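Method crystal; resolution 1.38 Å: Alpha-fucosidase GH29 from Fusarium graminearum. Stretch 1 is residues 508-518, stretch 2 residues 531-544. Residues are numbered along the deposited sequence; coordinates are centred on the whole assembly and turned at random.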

ATOM      1  N   SER A 508     -31.505  -3.238  -3.401  1.00 20.76           N
ATOM      2  CA  SER A 508     -32.043  -2.321  -4.403  1.00 20.16           C
ATOM      3  C   SER A 508     -33.534  -2.535  -4.678  1.00 21.89           C
ATOM      4  O   SER A 508     -34.165  -1.700  -5.318  1.00 23.61           O
ATOM      5  N   LYS A 509     -34.083  -3.643  -4.193  1.00 20.87           N
ATOM      6  CA  LYS A 509     -35.528  -3.872  -4.259  1.00 24.65           C
ATOM      7  C   LYS A 509     -36.144  -3.854  -2.883  1.00 32.46           C
ATOM      8  O   LYS A 509     -35.453  -4.046  -1.882  1.00 26.08           O
ATOM      9  N   ALA A 510     -37.453  -3.627  -2.842  1.00 26.76           N
ATOM     10  CA  ALA A 510     -38.161  -3.333  -1.594  1.00 27.32           C
ATOM     11  C   ALA A 510     -38.326  -4.529  -0.654  1.00 27.17           C
ATOM     12  O   ALA A 510     -38.703  -4.352   0.506  1.00 34.18           O
ATOM     13  N   ASP A 511     -38.024  -5.729  -1.133  1.00 25.06           N
ATOM     14  CA  ASP A 511     -38.268  -6.939  -0.364  1.00 25.21           C
ATOM     15  C   ASP A 511     -37.000  -7.708   0.020  1.00 38.26           C
ATOM     16  O   ASP A 511     -37.008  -8.931   0.080  1.00 31.08           O
ATOM     17  N   ALA A 512     -35.912  -6.992   0.278  1.00 26.49           N
ATOM     18  CA  ALA A 512     -34.639  -7.627   0.594  1.00 26.78           C
ATOM     19  C   ALA A 512     -34.190  -8.595  -0.509  1.00 23.93           C
ATOM     20  O   ALA A 512     -33.700  -9.698  -0.230  1.00 28.91           O
ATOM     21  N   THR A 513     -34.397  -8.183  -1.755  1.00 31.21           N
ATOM     22  CA  THR A 513     -33.835  -8.873  -2.911  1.00 28.18           C
ATOM     23  C   THR A 513     -33.240  -7.842  -3.860  1.00 30.43           C
ATOM     24  O   THR A 513     -33.283  -6.635  -3.589  1.00 26.42           O
ATOM     25  N   GLY A 514     -32.682  -8.321  -4.968  1.00 32.62           N
ATOM     26  CA  GLY A 514     -32.009  -7.470  -5.928  1.00 28.67           C
ATOM     27  C   GLY A 514     -30.533  -7.355  -5.606  1.00 34.24           C
ATOM     28  O   GLY A 514     -29.982  -8.186  -4.881  1.00 27.20           O
ATOM     29  N   LYS A 515     -29.903  -6.317  -6.147  1.00 27.98           N
ATOM     30  CA  LYS A 515     -28.511  -6.000  -5.840  1.00 27.77           C
ATOM     31  C   LYS A 515     -28.418  -5.691  -4.357  1.00 22.69           C
ATOM     32  O   LYS A 515     -29.317  -5.071  -3.810  1.00 24.08           O
ATOM     33  N   GLY A 516     -27.344  -6.122  -3.702  1.00 23.00           N
ATOM     34  CA  GLY A 516     -27.184  -5.820  -2.297  1.00 18.24           C
ATOM     35  C   GLY A 516     -25.753  -5.691  -1.841  1.00 18.64           C
ATOM     36  O   GLY A 516     -24.827  -6.128  -2.528  1.00 20.93           O
ATOM     37  N   VAL A 517     -25.609  -5.120  -0.652  1.00 17.48           N
ATOM     38  CA  VAL A 517     -24.315  -4.910  -0.016  1.00 13.58           C
ATOM     39  C   VAL A 517     -24.455  -5.313   1.444  1.00 15.76           C
ATOM     40  O   VAL A 517     -25.339  -4.809   2.151  1.00 15.66           O
ATOM     41  N   ALA A 518     -23.594  -6.218   1.903  1.00 14.17           N
ATOM     42  CA  ALA A 518     -23.494  -6.549   3.331  1.00 13.56           C
ATOM     43  C   ALA A 518     -22.620  -5.512   4.061  1.00 15.67           C
ATOM     44  O   ALA A 518     -21.633  -5.007   3.493  1.00 16.00           O
ATOM     45  N   GLU A 531     -19.173   2.697  -4.064  1.00 14.34           N
ATOM     46  CA  GLU A 531     -18.080   1.831  -4.529  1.00 13.87           C
ATOM     47  C   GLU A 531     -18.391   0.347  -4.299  1.00 14.89           C
ATOM     48  O   GLU A 531     -17.958  -0.512  -5.077  1.00 15.65           O
ATOM     49  N   ALA A 532     -19.143   0.041  -3.246  1.00 14.29           N
ATOM     50  CA  ALA A 532     -19.520  -1.333  -2.909  1.00 14.70           C
ATOM     51  C   ALA A 532     -20.565  -1.868  -3.866  1.00 16.74           C
ATOM     52  O   ALA A 532     -20.859  -3.067  -3.832  1.00 19.54           O
ATOM     53  N   GLY A 533     -21.149  -0.995  -4.676  1.00 16.01           N
ATOM     54  CA  GLY A 533     -22.019  -1.406  -5.773  1.00 20.04           C
ATOM     55  C   GLY A 533     -23.480  -1.016  -5.625  1.00 19.34           C
ATOM     56  O   GLY A 533     -24.307  -1.506  -6.398  1.00 21.22           O
ATOM     57  N   LEU A 534     -23.817  -0.160  -4.662  1.00 16.97           N
ATOM     58  CA  LEU A 534     -25.198   0.307  -4.516  1.00 16.47           C
ATOM     59  C   LEU A 534     -25.220   1.749  -4.044  1.00 20.03           C
ATOM     60  O   LEU A 534     -25.036   2.047  -2.865  1.00 17.86           O
ATOM     61  N   LYS A 535     -25.433   2.643  -4.991  1.00 17.25           N
ATOM     62  CA  LYS A 535     -25.629   4.044  -4.694  1.00 18.75           C
ATOM     63  C   LYS A 535     -26.739   4.149  -3.666  1.00 17.18           C
ATOM     64  O   LYS A 535     -27.778   3.485  -3.777  1.00 19.29           O
ATOM     65  N   PRO A 536     -26.536   4.977  -2.643  1.00 17.72           N
ATOM     66  CA  PRO A 536     -27.485   4.929  -1.531  1.00 19.54           C
ATOM     67  C   PRO A 536     -28.897   5.405  -1.932  1.00 18.29           C
ATOM     68  O   PRO A 536     -29.875   4.938  -1.360  1.00 18.70           O
ATOM     69  N   GLU A 537     -28.977   6.286  -2.925  1.00 19.43           N
ATOM     70  CA  GLU A 537     -30.271   6.702  -3.470  1.00 25.12           C
ATOM     71  C   GLU A 537     -31.088   5.528  -4.018  1.00 25.63           C
ATOM     72  O   GLU A 537     -32.311   5.648  -4.159  1.00 25.74           O
ATOM     73  N   GLU A 538     -30.426   4.413  -4.340  1.00 20.70           N
ATOM     74  CA  GLU A 538     -31.086   3.236  -4.918  1.00 21.42           C
ATOM     75  C   GLU A 538     -31.462   2.170  -3.890  1.00 19.81           C
ATOM     76  O   GLU A 538     -32.030   1.134  -4.242  1.00 21.63           O
ATOM     77  N   ILE A 539     -31.149   2.412  -2.622  1.00 19.87           N
ATOM     78  CA  ILE A 539     -31.530   1.487  -1.568  1.00 19.14           C
ATOM     79  C   ILE A 539     -33.044   1.539  -1.346  1.00 17.28           C
ATOM     80  O   ILE A 539     -33.598   2.620  -1.140  1.00 18.92           O
ATOM     81  N   ARG A 540     -33.682   0.373  -1.363  1.00 18.01           N
ATOM     82  CA  ARG A 540     -35.130   0.283  -1.150  1.00 21.23           C
ATOM     83  C   ARG A 540     -35.525  -0.635   0.002  1.00 22.04           C
ATOM     84  O   ARG A 540     -36.695  -0.706   0.380  1.00 19.52           O
ATOM     85  N   SER A 541     -34.565  -1.355   0.574  1.00 17.83           N
ATOM     86  CA  SER A 541     -34.824  -2.136   1.769  1.00 16.87           C
ATOM     87  C   SER A 541     -33.502  -2.425   2.496  1.00 17.10           C
ATOM     88  O   SER A 541     -32.416  -2.316   1.914  1.00 17.59           O
ATOM     89  N   ILE A 542     -33.632  -2.775   3.767  1.00 19.40           N
ATOM     90  CA  ILE A 542     -32.492  -3.136   4.594  1.00 16.98           C
ATOM     91  C   ILE A 542     -32.903  -4.239   5.547  1.00 18.48           C
ATOM     92  O   ILE A 542     -34.010  -4.200   6.120  1.00 21.84           O
ATOM     93  N   ARG A 543     -32.034  -5.229   5.709  1.00 17.39           N
ATOM     94  CA  ARG A 543     -32.185  -6.246   6.732  1.00 17.01           C
ATOM     95  C   ARG A 543     -31.141  -6.014   7.827  1.00 19.24           C
ATOM     96  O   ARG A 543     -29.927  -6.051   7.561  1.00 17.10           O
ATOM     97  N   VAL A 544     -31.623  -5.765   9.038  1.00 17.04           N
ATOM     98  CA  VAL A 544     -30.766  -5.485  10.188  1.00 14.85           C
ATOM     99  C   VAL A 544     -30.690  -6.760  11.026  1.00 18.03           C
ATOM    100  O   VAL A 544     -31.707  -7.382  11.347  1.00 17.95           O
TER

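The shortest direct hydrogen bond between the stretches is made by Ser541, a buried strand residue whose CB points toward the first stretch. In the p rotamer (chi1 62°), its hydroxyl sits between the two ends of the type I turn from Lys509 to Ala512. Ser541 OG donates to Lys509 O at 2.6 Å and accepts from Ala512 N at 2.9 Å. A hydroxyl suits this place because a single small group can both give and receive a hydrogen bond, satisfying both ends of the turn at once.

A second, looser polar contact lies nearer the surface. Lys515 (m, t, m, t) carries its amine to Glu538, whose m, t side chain leaves its backbone sideways but ends nearer the first stretch. The salt bridge from Lys515 NZ to Glu538 OE1 spans 3.4 Å, and its hydrogen bond is weak. Two long, flexible, oppositely charged side chains can meet across the gap while both stay at least partly exposed to solvent. One water ties the backbones together, donating to Ser508 O at 2.6 Å and to Glu538 O at 2.7 Å.

Apolar packing centres on Val517 and Leu534, both buried and both pointing in. Both methyls of Val517 (t) pack against Ala532, with CG1 3.8 Å from Ala532 CB and CG2 3.7 Å from Ala532 O; CG2 also lies 3.9 Å from Leu534 CB. The small methyl of Ala532 fits beside the branched valine. Leu534 (t, p) also reaches Ser508, with its CD1 3.8 Å from Ser508 CB.

Arg540 (m, m, chi3 off its wells at -19°) and Arg543 (t, t, p) point toward the first stretch, and each has an alanine methyl over one face of its guanidinium. Ala510 CB is 3.9 Å from Arg540 NH1, and Ala512 CB is 3.9 Å from Arg543 NH2. A methyl can cover the flat face of a guanidinium while leaving its in-plane N-H groups free for partners, which both arginines find elsewhere in the structure.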

ATOM      1  CB  SER A 508     -31.256  -2.439  -5.710  1.00 19.03           C
ATOM      2  OG  SER A 508     -31.467  -3.716  -6.312  1.00 26.40           O
ATOM      3  CB  LYS A 509     -35.839  -5.184  -4.966  1.00 27.46           C
ATOM      4  CG  LYS A 509     -35.425  -5.145  -6.399  1.00 29.41           C
ATOM      5  CD  LYS A 509     -35.818  -6.406  -7.150  1.00 38.38           C
ATOM      6  CE  LYS A 509     -35.072  -6.495  -8.476  1.00 73.25           C
ATOM      7  NZ  LYS A 509     -35.038  -5.186  -9.197  1.00 52.70           N
ATOM      8  CB  ALA A 510     -39.527  -2.720  -1.907  1.00 42.12           C
ATOM      9  CB  ASP A 511     -39.201  -7.862  -1.158  1.00 35.25           C
ATOM     10  CG  ASP A 511     -38.677  -8.167  -2.558  1.00 44.78           C
ATOM     11  OD1 ASP A 511     -37.499  -7.868  -2.845  1.00 44.85           O
ATOM     12  OD2 ASP A 511     -39.449  -8.713  -3.377  1.00 60.59           O
ATOM     13  CB  ALA A 512     -34.700  -8.329   1.944  1.00 26.75           C
ATOM     14  CB  THR A 513     -34.888  -9.736  -3.671  1.00 38.03           C
ATOM     15  OG1 THR A 513     -35.810  -8.889  -4.364  1.00 38.58           O
ATOM     16  CG2 THR A 513     -35.642 -10.645  -2.710  1.00 34.00           C
ATOM     17  CB  LYS A 515     -28.062  -4.774  -6.636  1.00 28.45           C
ATOM     18  CG  LYS A 515     -28.390  -4.845  -8.111  1.00 31.32           C
ATOM     19  CD  LYS A 515     -27.728  -3.715  -8.891  1.00 46.11           C
ATOM     20  CE  LYS A 515     -28.340  -2.356  -8.575  1.00 46.45           C
ATOM     21  NZ  LYS A 515     -27.619  -1.265  -9.292  1.00 64.74           N
ATOM     22  CB  VAL A 517     -23.864  -3.439  -0.100  1.00 17.37           C
ATOM     23  CG1 VAL A 517     -22.543  -3.227   0.643  1.00 18.43           C
ATOM     24  CG2 VAL A 517     -23.720  -3.018  -1.561  1.00 19.58           C
ATOM     25  CB  ALA A 518     -22.936  -7.925   3.510  1.00 14.46           C
ATOM     26  CB  GLU A 531     -16.753   2.210  -3.857  1.00 12.53           C
ATOM     27  CG  GLU A 531     -15.536   1.604  -4.598  1.00 14.92           C
ATOM     28  CD  GLU A 531     -14.259   1.722  -3.798  1.00 13.12           C
ATOM     29  OE1 GLU A 531     -14.182   1.088  -2.739  1.00 13.66           O
ATOM     30  OE2 GLU A 531     -13.339   2.459  -4.223  1.00 13.49           O
ATOM     31  CB  ALA A 532     -20.047  -1.398  -1.494  1.00 14.91           C
ATOM     32  CB  LEU A 534     -25.975  -0.584  -3.550  1.00 18.55           C
ATOM     33  CG  LEU A 534     -27.477  -0.341  -3.373  1.00 20.06           C
ATOM     34  CD1 LEU A 534     -28.208  -0.412  -4.715  1.00 21.39           C
ATOM     35  CD2 LEU A 534     -28.057  -1.371  -2.399  1.00 19.18           C
ATOM     36  CB  LYS A 535     -26.014   4.830  -5.952  1.00 20.36           C
ATOM     37  CG  LYS A 535     -24.951   4.816  -7.041  1.00 32.90           C
ATOM     38  CD  LYS A 535     -25.432   5.557  -8.282  1.00 40.03           C
ATOM     39  CE  LYS A 535     -24.382   5.559  -9.385  1.00 57.90           C
ATOM     40  NZ  LYS A 535     -24.841   6.305 -10.595  1.00 53.43           N
ATOM     41  CB  PRO A 536     -26.837   5.836  -0.475  1.00 21.57           C
ATOM     42  CG  PRO A 536     -25.819   6.651  -1.194  1.00 24.48           C
ATOM     43  CD  PRO A 536     -25.369   5.830  -2.358  1.00 19.00           C
ATOM     44  CB  GLU A 537     -30.072   7.746  -4.578  1.00 23.14           C
ATOM     45  CG  GLU A 537     -29.722   7.166  -5.941  1.00 29.33           C
ATOM     46  CD  GLU A 537     -28.784   8.033  -6.764  1.00 52.30           C
ATOM     47  OE1 GLU A 537     -29.014   8.164  -7.986  1.00 57.02           O
ATOM     48  OE2 GLU A 537     -27.799   8.555  -6.206  1.00 49.10           O
ATOM     49  CB  GLU A 538     -30.210   2.600  -5.999  1.00 24.45           C
ATOM     50  CG  GLU A 538     -30.035   3.499  -7.218  1.00 25.79           C
ATOM     51  CD  GLU A 538     -29.239   2.856  -8.333  1.00 35.18           C
ATOM     52  OE1 GLU A 538     -29.209   1.612  -8.415  1.00 46.85           O
ATOM     53  OE2 GLU A 538     -28.650   3.607  -9.136  1.00 55.92           O
ATOM     54  CB  ILE A 539     -30.794   1.810  -0.245  1.00 15.74           C
ATOM     55  CG1 ILE A 539     -29.273   1.655  -0.446  1.00 15.74           C
ATOM     56  CG2 ILE A 539     -31.299   0.901   0.864  1.00 17.65           C
ATOM     57  CD1 ILE A 539     -28.483   2.190   0.733  1.00 16.71           C
ATOM     58  CB  ARG A 540     -35.836  -0.162  -2.440  1.00 22.51           C
ATOM     59  CG  ARG A 540     -35.811   0.876  -3.582  1.00 26.76           C
ATOM     60  CD  ARG A 540     -36.638   2.114  -3.278  1.00 43.26           C
ATOM     61  NE  ARG A 540     -37.602   1.860  -2.213  1.00 56.82           N
ATOM     62  CZ  ARG A 540     -38.808   1.330  -2.388  1.00 60.58           C
ATOM     63  NH1 ARG A 540     -39.590   1.129  -1.335  1.00 50.95           N
ATOM     64  NH2 ARG A 540     -39.234   0.997  -3.604  1.00 57.60           N
ATOM     65  CB  SER A 541     -35.606  -3.434   1.474  1.00 21.39           C
ATOM     66  OG  SER A 541     -34.902  -4.327   0.619  1.00 21.61           O
ATOM     67  CB  ILE A 542     -31.981  -1.920   5.374  1.00 19.53           C
ATOM     68  CG1 ILE A 542     -30.772  -2.295   6.250  1.00 19.17           C
ATOM     69  CG2 ILE A 542     -33.079  -1.314   6.232  1.00 21.73           C
ATOM     70  CD1 ILE A 542     -30.036  -1.083   6.784  1.00 21.02           C
ATOM     71  CB  ARG A 543     -32.022  -7.644   6.168  1.00 16.83           C
ATOM     72  CG  ARG A 543     -32.470  -8.720   7.137  1.00 23.34           C
ATOM     73  CD  ARG A 543     -32.848  -9.992   6.397  1.00 33.12           C
ATOM     74  NE  ARG A 543     -31.863 -10.337   5.376  1.00 32.78           N
ATOM     75  CZ  ARG A 543     -32.132 -10.999   4.259  1.00 38.29           C
ATOM     76  NH1 ARG A 543     -31.148 -11.269   3.411  1.00 34.89           N
ATOM     77  NH2 ARG A 543     -33.372 -11.394   3.986  1.00 35.42           N
ATOM     78  CB  VAL A 544     -31.341  -4.326  11.018  1.00 15.53           C
ATOM     79  CG1 VAL A 544     -30.499  -4.098  12.290  1.00 15.59           C
ATOM     80  CG2 VAL A 544     -31.436  -3.039  10.193  1.00 17.63           C
TER
HETATM   81  O   HOH W   1     -33.319   0.521  -6.480  1.00 32.39           O